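Local coordinates for putative isochorismatase (Burkholderia xenovorans, PDB 3OQP), which probably acts as a hydrolase of the isochorismatase family, on a substrate that has not been established, at residues L9-V14 / A35-A40. Residues are numbered along the deposited sequence; the frame is centred on the assembly and turned at random.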
loop_
_atom_site.group_PDB
_atom_site.type_symbol
_atom_site.label_atom_id
_atom_site.label_comp_id
_atom_site.label_asym_id
_atom_site.label_seq_id
_atom_site.Cartn_x
_atom_site.Cartn_y
_atom_site.Cartn_z
ATOM N N LEU A 9 -0.704 -20.261 -1.525
ATOM C CA LEU A 9 -1.593 -19.422 -2.306
ATOM C C LEU A 9 -2.705 -18.876 -1.381
ATOM O O LEU A 9 -3.459 -19.650 -0.788
ATOM C CB LEU A 9 -2.236 -20.267 -3.418
ATOM C CG LEU A 9 -3.209 -19.515 -4.311
ATOM C CD1 LEU A 9 -2.458 -18.504 -5.171
ATOM C CD2 LEU A 9 -4.044 -20.522 -5.160
ATOM N N ILE A 10 -2.805 -17.546 -1.288
ATOM C CA ILE A 10 -3.902 -16.947 -0.488
ATOM C C ILE A 10 -4.889 -16.302 -1.448
ATOM O O ILE A 10 -4.463 -15.649 -2.433
ATOM C CB ILE A 10 -3.315 -15.945 0.514
ATOM C CG1 ILE A 10 -4.383 -15.534 1.533
ATOM C CG2 ILE A 10 -2.661 -14.735 -0.136
ATOM C CD1 ILE A 10 -3.809 -14.837 2.766
ATOM N N VAL A 11 -6.148 -16.620 -1.276
ATOM C CA VAL A 11 -7.235 -16.222 -2.134
ATOM C C VAL A 11 -8.067 -15.248 -1.361
ATOM O O VAL A 11 -8.837 -15.655 -0.443
ATOM C CB VAL A 11 -8.059 -17.473 -2.535
ATOM C CG1 VAL A 11 -9.140 -17.089 -3.500
ATOM C CG2 VAL A 11 -7.102 -18.494 -3.212
ATOM N N ILE A 12 -7.916 -13.944 -1.566
ATOM C CA ILE A 12 -8.423 -12.901 -0.681
ATOM C C ILE A 12 -9.772 -12.402 -1.144
ATOM O O ILE A 12 -9.937 -11.847 -2.251
ATOM C CB ILE A 12 -7.429 -11.713 -0.594
ATOM C CG1 ILE A 12 -6.083 -12.213 -0.030
ATOM C CG2 ILE A 12 -8.010 -10.645 0.312
ATOM C CD1 ILE A 12 -5.007 -11.154 0.107
ATOM N N ASP A 13 -10.762 -12.597 -0.285
ATOM C CA ASP A 13 -12.080 -11.959 -0.399
ATOM C C ASP A 13 -12.740 -12.148 -1.761
ATOM O O ASP A 13 -13.334 -11.207 -2.315
ATOM C CB ASP A 13 -12.028 -10.489 -0.032
ATOM C CG ASP A 13 -11.525 -10.233 1.388
ATOM O OD1 ASP A 13 -11.280 -11.181 2.162
ATOM O OD2 ASP A 13 -11.362 -9.019 1.743
ATOM N N VAL A 14 -12.746 -13.383 -2.260
ATOM C CA VAL A 14 -13.405 -13.706 -3.493
ATOM C C VAL A 14 -14.855 -14.016 -3.219
ATOM O O VAL A 14 -15.279 -15.175 -3.150
ATOM C CB VAL A 14 -12.577 -14.759 -4.321
ATOM C CG1 VAL A 14 -13.340 -15.122 -5.645
ATOM C CG2 VAL A 14 -11.127 -14.301 -4.630
ATOM N N ALA A 35 -11.678 -16.738 -13.403
ATOM C CA ALA A 35 -11.186 -17.942 -14.053
ATOM C C ALA A 35 -9.728 -18.234 -13.681
ATOM O O ALA A 35 -9.353 -19.387 -13.492
ATOM C CB ALA A 35 -11.366 -17.847 -15.566
ATOM N N ASN A 36 -8.923 -17.184 -13.553
ATOM C CA ASN A 36 -7.528 -17.389 -13.216
ATOM C C ASN A 36 -7.298 -17.769 -11.782
ATOM O O ASN A 36 -6.433 -18.550 -11.454
ATOM C CB ASN A 36 -6.726 -16.142 -13.584
ATOM C CG ASN A 36 -6.487 -16.035 -15.062
ATOM O OD1 ASN A 36 -6.445 -17.069 -15.767
ATOM N ND2 ASN A 36 -6.427 -14.835 -15.557
ATOM N N ILE A 37 -8.142 -17.237 -10.907
ATOM C CA ILE A 37 -8.185 -17.634 -9.463
ATOM C C ILE A 37 -8.426 -19.138 -9.424
ATOM O O ILE A 37 -7.742 -19.875 -8.686
ATOM C CB ILE A 37 -9.253 -16.849 -8.627
ATOM C CG1 ILE A 37 -8.785 -15.395 -8.409
ATOM C CG2 ILE A 37 -9.503 -17.462 -7.251
ATOM C CD1 ILE A 37 -9.868 -14.389 -8.113
ATOM N N ALA A 38 -9.437 -19.603 -10.156
ATOM C CA ALA A 38 -9.787 -21.030 -10.142
ATOM C C ALA A 38 -8.606 -21.869 -10.660
ATOM O O ALA A 38 -8.324 -22.920 -10.145
ATOM C CB ALA A 38 -11.039 -21.290 -10.991
ATOM N N ARG A 39 -7.964 -21.434 -11.748
ATOM C CA ARG A 39 -6.794 -22.167 -12.291
ATOM C C ARG A 39 -5.688 -22.204 -11.260
ATOM O O ARG A 39 -5.092 -23.243 -11.051
ATOM C CB ARG A 39 -6.271 -21.556 -13.579
ATOM C CG ARG A 39 -7.149 -21.708 -14.787
ATOM C CD ARG A 39 -6.379 -21.493 -16.096
ATOM N NE ARG A 39 -5.836 -20.212 -16.164
ATOM C CZ ARG A 39 -4.571 -19.914 -16.480
ATOM N NH1 ARG A 39 -3.634 -20.806 -16.710
ATOM N NH2 ARG A 39 -4.284 -18.660 -16.544
ATOM N N ALA A 40 -5.438 -21.075 -10.608
ATOM C CA ALA A 40 -4.382 -21.039 -9.603
ATOM C C ALA A 40 -4.671 -21.992 -8.425
ATOM O O ALA A 40 -3.783 -22.730 -8.013
ATOM C CB ALA A 40 -4.191 -19.608 -9.061
#
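Asn-36 OD1 is gripped by two nitrogens of Arg-39, on a face of the helix that does not meet the strand. Arg-39 NH2 lies 2.8 Å from Asn-36 OD1, and this bond is nearly straight (165°). Arg-39 NE lies farther from Asn-36 OD1, at 3.2 Å, and its bond is more bent. The oxygen sits in the guanidinium plane. NE approaches in the carbonyl plane, whereas NH2 stands above it. Asn-36 ND2 also bonds to Asp-142 O, and Arg-39 NH1 forms a salt bridge with Asp-180. These bonds should limit rotation of both side chains.

Ile-37 and Ala-40 carry the contact with 9-14, which is buried, and its side-chain contacts are apolar. Ile-37 uses two branches. Chi1 of -72° sets Ile-37 CG1 beside the backbone N and puts CG2 anti to it. Ile-37 CG2 then lies 3.8 Å from Val-11 CG1, and the two side chains meet at a slant. The other branch runs extended beyond CG1 (chi2 157°). It meets Val-14 tip to tip, with Ile-37 CD1 3.7 Å from Val-14 CG2. One turn on, Leu-9 CD2 lies 4.0 Å from Ala-40 CB. The same methyl, Leu-9 CD2, also comes within 3.6 Å of Ala-40 O.

Asp-13 pairs with Lys-89. Cys-122 is a 3-sulfinoalanine in this crystal. Asp-13, Lys-89 and Cys-122 are consistent with the Asp-Lys-Cys triad of this family, with Asp-13 just past the strand end.

The contact packs the helix of the beta-alpha-beta unit 7-12, 30-47, 51-56 on its first strand. Strand 7-12 is central in the parallel sheet, between 51-56 and 111-115. Helix 30-47 covers one face of it, where Met-41 and Ala-44 also pack on Leu-9.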